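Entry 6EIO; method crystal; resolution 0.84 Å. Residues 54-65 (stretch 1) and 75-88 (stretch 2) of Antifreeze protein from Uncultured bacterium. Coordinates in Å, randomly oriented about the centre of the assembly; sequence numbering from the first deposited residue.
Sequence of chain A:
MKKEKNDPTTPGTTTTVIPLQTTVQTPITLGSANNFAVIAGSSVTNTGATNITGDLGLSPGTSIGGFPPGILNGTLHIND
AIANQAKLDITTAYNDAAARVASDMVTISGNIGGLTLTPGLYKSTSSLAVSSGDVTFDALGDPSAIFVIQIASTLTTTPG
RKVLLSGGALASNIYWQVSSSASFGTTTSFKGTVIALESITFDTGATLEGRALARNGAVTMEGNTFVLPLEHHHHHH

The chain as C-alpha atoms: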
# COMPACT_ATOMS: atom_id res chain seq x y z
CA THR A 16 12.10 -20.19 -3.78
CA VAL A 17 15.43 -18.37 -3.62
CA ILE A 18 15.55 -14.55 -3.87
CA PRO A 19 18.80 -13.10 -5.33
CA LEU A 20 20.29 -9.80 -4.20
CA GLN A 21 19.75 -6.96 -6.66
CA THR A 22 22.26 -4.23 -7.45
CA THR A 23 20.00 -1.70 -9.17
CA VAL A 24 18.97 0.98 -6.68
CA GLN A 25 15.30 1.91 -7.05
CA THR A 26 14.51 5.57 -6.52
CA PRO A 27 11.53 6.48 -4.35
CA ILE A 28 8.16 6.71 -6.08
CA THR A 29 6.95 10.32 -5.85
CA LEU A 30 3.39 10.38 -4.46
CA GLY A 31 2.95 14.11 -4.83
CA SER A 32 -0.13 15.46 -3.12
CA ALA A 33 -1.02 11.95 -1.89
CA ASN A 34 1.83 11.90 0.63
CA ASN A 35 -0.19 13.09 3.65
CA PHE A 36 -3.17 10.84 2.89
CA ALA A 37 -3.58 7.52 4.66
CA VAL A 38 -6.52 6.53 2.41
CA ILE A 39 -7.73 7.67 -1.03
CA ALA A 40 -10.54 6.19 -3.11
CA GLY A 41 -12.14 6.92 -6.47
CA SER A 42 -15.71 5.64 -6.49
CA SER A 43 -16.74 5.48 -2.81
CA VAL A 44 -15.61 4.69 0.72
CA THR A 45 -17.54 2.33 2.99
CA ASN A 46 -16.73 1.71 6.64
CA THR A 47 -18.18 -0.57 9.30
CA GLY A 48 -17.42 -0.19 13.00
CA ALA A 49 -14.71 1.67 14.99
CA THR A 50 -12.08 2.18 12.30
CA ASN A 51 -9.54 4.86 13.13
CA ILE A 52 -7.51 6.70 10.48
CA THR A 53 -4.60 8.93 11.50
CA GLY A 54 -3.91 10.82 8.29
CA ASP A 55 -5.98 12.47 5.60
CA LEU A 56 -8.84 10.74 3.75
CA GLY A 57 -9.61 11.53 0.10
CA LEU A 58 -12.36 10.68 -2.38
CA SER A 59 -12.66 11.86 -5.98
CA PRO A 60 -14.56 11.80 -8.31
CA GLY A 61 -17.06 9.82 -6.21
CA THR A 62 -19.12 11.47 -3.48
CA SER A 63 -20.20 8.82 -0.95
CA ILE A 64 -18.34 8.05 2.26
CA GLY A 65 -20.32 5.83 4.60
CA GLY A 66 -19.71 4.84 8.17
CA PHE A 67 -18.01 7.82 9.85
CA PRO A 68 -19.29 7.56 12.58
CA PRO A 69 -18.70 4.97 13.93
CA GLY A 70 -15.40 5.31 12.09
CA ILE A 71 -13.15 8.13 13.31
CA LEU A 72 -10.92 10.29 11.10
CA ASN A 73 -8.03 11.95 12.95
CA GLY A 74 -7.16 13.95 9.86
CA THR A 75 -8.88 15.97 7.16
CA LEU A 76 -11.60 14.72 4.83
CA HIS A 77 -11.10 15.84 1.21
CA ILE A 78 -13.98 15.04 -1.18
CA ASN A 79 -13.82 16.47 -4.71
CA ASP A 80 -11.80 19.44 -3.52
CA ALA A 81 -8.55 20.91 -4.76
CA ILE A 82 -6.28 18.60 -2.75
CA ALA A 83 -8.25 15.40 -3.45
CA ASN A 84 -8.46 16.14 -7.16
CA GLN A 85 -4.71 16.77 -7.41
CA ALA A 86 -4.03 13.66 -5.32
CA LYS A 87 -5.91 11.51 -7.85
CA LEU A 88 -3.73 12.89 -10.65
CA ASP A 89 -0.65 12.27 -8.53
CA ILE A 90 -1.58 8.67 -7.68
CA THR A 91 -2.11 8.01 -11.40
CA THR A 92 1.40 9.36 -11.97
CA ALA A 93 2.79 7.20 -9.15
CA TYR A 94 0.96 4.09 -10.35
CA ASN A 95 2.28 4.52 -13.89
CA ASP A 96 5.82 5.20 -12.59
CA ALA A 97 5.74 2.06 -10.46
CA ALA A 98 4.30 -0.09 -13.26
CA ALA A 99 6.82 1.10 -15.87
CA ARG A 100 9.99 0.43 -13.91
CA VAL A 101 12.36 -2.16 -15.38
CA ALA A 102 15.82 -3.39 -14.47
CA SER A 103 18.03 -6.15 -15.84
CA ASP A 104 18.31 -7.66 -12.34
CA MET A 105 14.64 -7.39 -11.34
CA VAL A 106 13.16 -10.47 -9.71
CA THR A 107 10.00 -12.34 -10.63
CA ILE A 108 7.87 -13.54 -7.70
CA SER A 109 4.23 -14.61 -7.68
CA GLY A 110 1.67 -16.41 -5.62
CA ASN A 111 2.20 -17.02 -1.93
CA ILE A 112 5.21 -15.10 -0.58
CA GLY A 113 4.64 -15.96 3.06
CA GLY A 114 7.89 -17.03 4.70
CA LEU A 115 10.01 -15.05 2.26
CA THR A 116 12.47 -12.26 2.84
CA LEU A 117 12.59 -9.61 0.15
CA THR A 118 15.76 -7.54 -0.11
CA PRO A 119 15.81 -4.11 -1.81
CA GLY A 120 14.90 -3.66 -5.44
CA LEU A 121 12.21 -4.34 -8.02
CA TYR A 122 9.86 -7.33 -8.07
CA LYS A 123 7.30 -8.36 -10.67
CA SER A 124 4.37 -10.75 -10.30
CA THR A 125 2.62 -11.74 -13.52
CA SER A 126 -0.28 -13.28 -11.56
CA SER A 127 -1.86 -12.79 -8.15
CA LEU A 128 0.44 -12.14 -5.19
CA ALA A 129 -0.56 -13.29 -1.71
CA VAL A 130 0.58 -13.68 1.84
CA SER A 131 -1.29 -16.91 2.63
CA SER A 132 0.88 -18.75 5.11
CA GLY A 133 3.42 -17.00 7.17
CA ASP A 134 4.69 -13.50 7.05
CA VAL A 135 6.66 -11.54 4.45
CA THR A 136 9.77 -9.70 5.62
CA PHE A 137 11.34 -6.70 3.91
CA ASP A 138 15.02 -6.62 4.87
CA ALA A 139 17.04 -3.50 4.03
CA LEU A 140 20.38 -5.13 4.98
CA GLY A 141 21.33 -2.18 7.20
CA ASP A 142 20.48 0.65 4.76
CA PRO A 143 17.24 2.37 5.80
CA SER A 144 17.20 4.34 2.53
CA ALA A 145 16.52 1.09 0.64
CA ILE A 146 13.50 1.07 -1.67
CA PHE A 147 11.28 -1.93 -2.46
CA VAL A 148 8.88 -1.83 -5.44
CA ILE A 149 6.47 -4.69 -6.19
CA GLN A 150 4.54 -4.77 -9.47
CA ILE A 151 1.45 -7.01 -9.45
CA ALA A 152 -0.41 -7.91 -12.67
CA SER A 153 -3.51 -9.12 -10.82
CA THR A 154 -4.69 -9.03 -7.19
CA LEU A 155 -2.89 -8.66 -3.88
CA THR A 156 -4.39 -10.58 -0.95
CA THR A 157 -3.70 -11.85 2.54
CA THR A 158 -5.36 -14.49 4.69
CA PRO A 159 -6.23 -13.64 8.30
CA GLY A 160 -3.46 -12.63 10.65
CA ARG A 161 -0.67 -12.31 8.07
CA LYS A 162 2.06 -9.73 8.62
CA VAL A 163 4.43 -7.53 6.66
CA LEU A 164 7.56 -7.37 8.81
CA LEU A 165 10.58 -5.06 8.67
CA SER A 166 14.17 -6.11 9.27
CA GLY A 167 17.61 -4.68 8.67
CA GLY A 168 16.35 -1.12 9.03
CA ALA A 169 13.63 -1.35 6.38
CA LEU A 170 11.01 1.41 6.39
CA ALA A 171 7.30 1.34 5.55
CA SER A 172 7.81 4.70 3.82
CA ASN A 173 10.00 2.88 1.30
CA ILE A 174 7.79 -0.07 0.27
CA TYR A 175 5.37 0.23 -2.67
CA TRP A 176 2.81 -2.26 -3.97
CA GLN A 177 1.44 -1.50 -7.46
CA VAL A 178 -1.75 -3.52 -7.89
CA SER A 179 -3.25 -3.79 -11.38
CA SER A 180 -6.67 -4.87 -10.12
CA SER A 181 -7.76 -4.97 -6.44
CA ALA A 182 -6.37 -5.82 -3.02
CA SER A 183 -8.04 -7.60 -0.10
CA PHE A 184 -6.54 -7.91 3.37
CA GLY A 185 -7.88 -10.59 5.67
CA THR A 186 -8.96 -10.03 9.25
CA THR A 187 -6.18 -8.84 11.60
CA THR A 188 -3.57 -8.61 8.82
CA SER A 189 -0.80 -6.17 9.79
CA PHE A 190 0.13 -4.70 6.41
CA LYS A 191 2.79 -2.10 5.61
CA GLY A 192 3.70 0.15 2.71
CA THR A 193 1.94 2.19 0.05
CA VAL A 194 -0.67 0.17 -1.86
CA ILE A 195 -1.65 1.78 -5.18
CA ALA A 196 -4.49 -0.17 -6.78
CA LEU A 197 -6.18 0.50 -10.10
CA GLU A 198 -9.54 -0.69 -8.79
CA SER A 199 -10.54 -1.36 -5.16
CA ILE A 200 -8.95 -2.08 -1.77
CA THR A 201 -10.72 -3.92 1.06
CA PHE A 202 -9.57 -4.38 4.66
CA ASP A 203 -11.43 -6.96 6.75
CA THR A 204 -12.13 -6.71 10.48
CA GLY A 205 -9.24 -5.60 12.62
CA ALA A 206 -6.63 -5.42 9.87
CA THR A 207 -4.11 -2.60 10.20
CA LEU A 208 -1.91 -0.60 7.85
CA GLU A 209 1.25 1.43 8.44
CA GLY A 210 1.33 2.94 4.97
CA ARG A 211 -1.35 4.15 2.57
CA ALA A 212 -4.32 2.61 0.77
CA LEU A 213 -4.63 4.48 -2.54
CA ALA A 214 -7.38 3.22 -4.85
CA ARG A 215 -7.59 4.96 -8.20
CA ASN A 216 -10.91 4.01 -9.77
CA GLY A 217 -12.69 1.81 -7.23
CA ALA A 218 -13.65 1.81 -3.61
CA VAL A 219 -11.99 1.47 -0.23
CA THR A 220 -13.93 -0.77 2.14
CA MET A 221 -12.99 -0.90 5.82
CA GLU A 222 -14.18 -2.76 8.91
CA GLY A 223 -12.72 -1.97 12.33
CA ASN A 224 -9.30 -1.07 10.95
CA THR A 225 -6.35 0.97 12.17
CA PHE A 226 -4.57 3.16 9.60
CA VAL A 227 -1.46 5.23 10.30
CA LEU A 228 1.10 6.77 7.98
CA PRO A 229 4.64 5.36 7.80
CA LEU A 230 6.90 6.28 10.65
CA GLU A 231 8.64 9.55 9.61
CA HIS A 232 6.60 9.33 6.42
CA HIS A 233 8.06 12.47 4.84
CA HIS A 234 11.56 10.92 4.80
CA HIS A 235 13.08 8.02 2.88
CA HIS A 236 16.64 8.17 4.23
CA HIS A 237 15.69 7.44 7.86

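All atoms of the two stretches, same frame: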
# COMPACT_ATOMS: atom_id res chain seq x y z
N GLY A 54 -4.34 10.41 9.61
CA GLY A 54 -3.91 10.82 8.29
C GLY A 54 -5.10 11.36 7.53
O GLY A 54 -6.22 11.27 8.00
N ASP A 55 -4.86 11.91 6.34
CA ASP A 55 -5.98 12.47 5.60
C ASP A 55 -6.70 11.38 4.79
O ASP A 55 -6.14 10.31 4.50
CB ASP A 55 -5.49 13.64 4.74
CG ASP A 55 -4.95 14.81 5.58
OD1 ASP A 55 -5.35 14.94 6.75
OD2 ASP A 55 -4.14 15.60 5.02
N LEU A 56 -7.96 11.66 4.46
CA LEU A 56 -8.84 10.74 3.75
C LEU A 56 -9.39 11.46 2.53
O LEU A 56 -9.98 12.54 2.67
CB LEU A 56 -9.98 10.29 4.68
CG LEU A 56 -11.12 9.46 4.09
CD1 LEU A 56 -10.64 8.17 3.45
CD2 LEU A 56 -12.16 9.15 5.15
N GLY A 57 -9.20 10.89 1.34
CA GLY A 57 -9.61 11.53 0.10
C GLY A 57 -10.55 10.67 -0.72
O GLY A 57 -10.44 9.43 -0.74
N LEU A 58 -11.44 11.34 -1.45
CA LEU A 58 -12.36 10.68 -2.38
C LEU A 58 -12.59 11.62 -3.55
O LEU A 58 -12.97 12.78 -3.36
CB LEU A 58 -13.68 10.36 -1.68
CG LEU A 58 -14.77 9.78 -2.59
CD1 LEU A 58 -14.38 8.42 -3.16
CD2 LEU A 58 -16.08 9.69 -1.83
N SER A 59 -12.38 11.11 -4.76
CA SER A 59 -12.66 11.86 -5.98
C SER A 59 -12.53 10.88 -7.12
O SER A 59 -11.56 10.12 -7.13
CB SER A 59 -11.63 12.98 -6.15
OG SER A 59 -11.75 13.56 -7.44
N PRO A 60 -13.44 10.86 -8.11
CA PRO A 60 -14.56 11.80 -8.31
C PRO A 60 -15.85 11.39 -7.61
O PRO A 60 -16.85 12.11 -7.73
CB PRO A 60 -14.75 11.74 -9.83
CG PRO A 60 -14.39 10.32 -10.16
CD PRO A 60 -13.25 9.97 -9.27
N GLY A 61 -15.88 10.25 -6.93
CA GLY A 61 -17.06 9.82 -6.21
C GLY A 61 -17.41 10.77 -5.07
O GLY A 61 -16.64 11.64 -4.68
N THR A 62 -18.61 10.57 -4.51
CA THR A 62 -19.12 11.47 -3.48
C THR A 62 -19.43 10.81 -2.14
O THR A 62 -19.50 11.52 -1.12
CB THR A 62 -20.40 12.17 -3.98
OG1 THR A 62 -21.37 11.18 -4.33
CG2 THR A 62 -20.09 13.03 -5.19
N SER A 63 -19.65 9.50 -2.11
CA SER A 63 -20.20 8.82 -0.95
C SER A 63 -19.11 8.23 -0.07
O SER A 63 -18.34 7.35 -0.51
CB SER A 63 -21.13 7.69 -1.38
OG SER A 63 -21.57 6.96 -0.24
N ILE A 64 -19.07 8.69 1.18
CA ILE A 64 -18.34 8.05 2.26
C ILE A 64 -19.34 7.65 3.33
O ILE A 64 -20.01 8.50 3.92
CB ILE A 64 -17.24 8.96 2.84
CG1 ILE A 64 -16.25 9.33 1.73
CG2 ILE A 64 -16.53 8.28 4.00
CD1 ILE A 64 -14.96 9.92 2.23
N GLY A 65 -19.43 6.36 3.59
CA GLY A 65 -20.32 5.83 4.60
C GLY A 65 -19.56 5.36 5.82
O GLY A 65 -18.44 4.86 5.73
N THR A 75 -7.95 15.15 7.92
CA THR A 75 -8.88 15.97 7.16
C THR A 75 -9.49 15.17 6.02
O THR A 75 -8.79 14.46 5.29
CB THR A 75 -8.19 17.25 6.64
OG1 THR A 75 -7.70 17.99 7.76
CG2 THR A 75 -9.16 18.14 5.88
N LEU A 76 -10.80 15.33 5.89
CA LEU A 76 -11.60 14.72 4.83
C LEU A 76 -11.61 15.64 3.61
O LEU A 76 -12.04 16.80 3.69
CB LEU A 76 -13.02 14.50 5.33
CG LEU A 76 -14.00 13.90 4.33
CD1 LEU A 76 -13.52 12.55 3.80
CD2 LEU A 76 -15.38 13.76 4.98
N HIS A 77 -11.21 15.10 2.46
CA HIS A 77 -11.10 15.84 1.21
C HIS A 77 -11.91 15.10 0.14
O HIS A 77 -11.47 14.06 -0.36
CB HIS A 77 -9.64 15.90 0.78
CG HIS A 77 -8.78 16.76 1.66
ND1 HIS A 77 -8.86 18.13 1.64
CD2 HIS A 77 -7.82 16.46 2.57
CE1 HIS A 77 -7.99 18.64 2.49
NE2 HIS A 77 -7.34 17.65 3.07
N ILE A 78 -13.09 15.64 -0.19
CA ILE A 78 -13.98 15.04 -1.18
C ILE A 78 -14.14 16.03 -2.33
O ILE A 78 -14.70 17.12 -2.15
CB ILE A 78 -15.35 14.66 -0.62
CG1 ILE A 78 -15.21 13.70 0.55
CG2 ILE A 78 -16.20 14.05 -1.73
CD1 ILE A 78 -16.53 13.36 1.22
N ASN A 79 -13.63 15.67 -3.50
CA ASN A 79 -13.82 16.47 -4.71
C ASN A 79 -13.40 17.92 -4.52
O ASN A 79 -13.98 18.83 -5.09
CB ASN A 79 -15.25 16.35 -5.23
CG ASN A 79 -15.54 14.96 -5.72
OD1 ASN A 79 -14.67 14.36 -6.36
ND2 ASN A 79 -16.70 14.42 -5.39
N ASP A 80 -12.35 18.12 -3.75
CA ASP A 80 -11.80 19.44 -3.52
C ASP A 80 -10.43 19.55 -4.19
O ASP A 80 -9.95 18.63 -4.87
CB ASP A 80 -11.80 19.75 -2.03
CG ASP A 80 -10.79 18.94 -1.23
OD1 ASP A 80 -10.25 17.95 -1.76
OD2 ASP A 80 -10.55 19.32 -0.05
N ALA A 81 -9.78 20.69 -4.03
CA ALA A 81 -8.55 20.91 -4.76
C ALA A 81 -7.50 19.84 -4.43
O ALA A 81 -6.83 19.29 -5.32
CB ALA A 81 -8.02 22.30 -4.41
N ILE A 82 -7.32 19.54 -3.14
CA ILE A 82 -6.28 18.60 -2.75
C ILE A 82 -6.64 17.19 -3.20
O ILE A 82 -5.78 16.47 -3.74
CB ILE A 82 -5.99 18.69 -1.23
CG1 ILE A 82 -5.34 20.02 -0.90
CG2 ILE A 82 -5.14 17.53 -0.77
CD1 ILE A 82 -5.14 20.28 0.57
N ALA A 83 -7.90 16.75 -3.01
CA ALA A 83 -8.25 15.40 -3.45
C ALA A 83 -8.09 15.26 -4.95
O ALA A 83 -7.61 14.22 -5.44
CB ALA A 83 -9.68 15.03 -3.06
N ASN A 84 -8.52 16.27 -5.71
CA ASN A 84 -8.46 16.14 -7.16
C ASN A 84 -7.01 16.05 -7.63
O ASN A 84 -6.68 15.25 -8.51
CB ASN A 84 -9.19 17.30 -7.83
CG ASN A 84 -10.70 17.23 -7.65
OD1 ASN A 84 -11.27 16.27 -7.12
ND2 ASN A 84 -11.35 18.30 -8.05
N GLN A 85 -6.12 16.86 -7.04
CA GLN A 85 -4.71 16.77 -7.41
C GLN A 85 -4.13 15.43 -6.96
O GLN A 85 -3.30 14.83 -7.66
CB GLN A 85 -3.90 17.93 -6.82
CG GLN A 85 -2.48 17.96 -7.35
CD GLN A 85 -2.41 18.19 -8.83
OE1 GLN A 85 -3.02 19.13 -9.34
NE2 GLN A 85 -1.66 17.35 -9.54
N ALA A 86 -4.55 14.93 -5.80
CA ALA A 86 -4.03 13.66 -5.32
C ALA A 86 -4.40 12.52 -6.26
O ALA A 86 -3.60 11.61 -6.44
CB ALA A 86 -4.51 13.40 -3.89
N LYS A 87 -5.58 12.56 -6.87
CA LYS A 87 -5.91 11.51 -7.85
C LYS A 87 -4.97 11.56 -9.04
O LYS A 87 -4.50 10.52 -9.52
CB LYS A 87 -7.35 11.61 -8.35
CG LYS A 87 -8.42 11.47 -7.28
CD LYS A 87 -8.31 10.24 -6.40
CE LYS A 87 -8.27 8.91 -7.18
NZ LYS A 87 -9.37 8.81 -8.20
N LEU A 88 -4.68 12.76 -9.55
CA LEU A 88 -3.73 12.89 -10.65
C LEU A 88 -2.37 12.35 -10.23
O LEU A 88 -1.68 11.68 -11.01
CB LEU A 88 -3.59 14.37 -11.07
CG LEU A 88 -4.85 15.01 -11.64
CD1 LEU A 88 -4.66 16.51 -11.79
CD2 LEU A 88 -5.23 14.38 -12.98
O HOH W 1 -5.22 17.00 8.62

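Strands 55-58 and 76-78 lie side by side and run parallel, their axes 4.7 Å apart at closest approach. Four backbone hydrogen bonds join them. Leu-56 N donates to Thr-75 O (3.0 Å), and Leu-56 O accepts from His-77 N (2.8 Å). Leu-58 N donates to His-77 O (2.9 Å), and Leu-58 O accepts from Asn-79 N (3.0 Å). This is the usual parallel ladder: one residue bonds to the neighbours on both sides of its partner. Weaker CA-H...O contacts add to it, such as Gly-57 CA to His-77 O at 3.2 Å.

Asp-55 extends the ladder with its side chain. Its OD1 accepts from Thr-75 N at 2.9 Å. The same OD1 accepts from a water at 2.8 Å, and that water lies 2.8 Å from Thr-75 OG1, so it bridges the two side chains.

Leu-56, Leu-58, Leu-76 and Ile-78 share one face of the sheet. Leu-56 CD2 lies 3.9 Å from Leu-76 CD1. Ile-64, on the later strand of the first stretch, adds to this apolar cluster: its CD1 is 3.4 Å from Leu-76 CD1 and 3.9 Å from Ile-78 CD1. Branched aliphatic side chains suit this face because they pack against one another.

Gly-57 and His-77 pair on the other face. A CB on Gly-57 would point to this face, about 4.1 Å from Ala-83 CB. The small Ala-83 lets the helix come close here; its CB is 4.0 Å from Leu-58 O. His-77 ND1 donates to Asp-80 OD2 at 2.7 Å. Asp-80 OD1 accepts from Ala-83 N at 2.9 Å, capping the helix. One carboxylate thus ties the strand residue to the helix start.

Beyond the ladder, the turn at 59-61 is held by side chains of the second stretch. Ser-59 is buried and points toward that stretch. Its OG donates to Asn-84 OD1 at 2.8 Å, and its carbonyl O accepts from Lys-87 NZ at 2.8 Å. All four chi angles of Lys-87 are m, a curled form that brings the amine to this carbonyl; NZ also bonds elsewhere in the structure. Pro-60 follows a cis peptide bond. Asn-79 ND2 donates to Gly-61 O at 2.9 Å and, at a longer 3.3 Å, to Pro-60 O. An amide suits this place because its NH2 can serve two turn carbonyls.

Together the two stretches bury 678 Å², counting both sides.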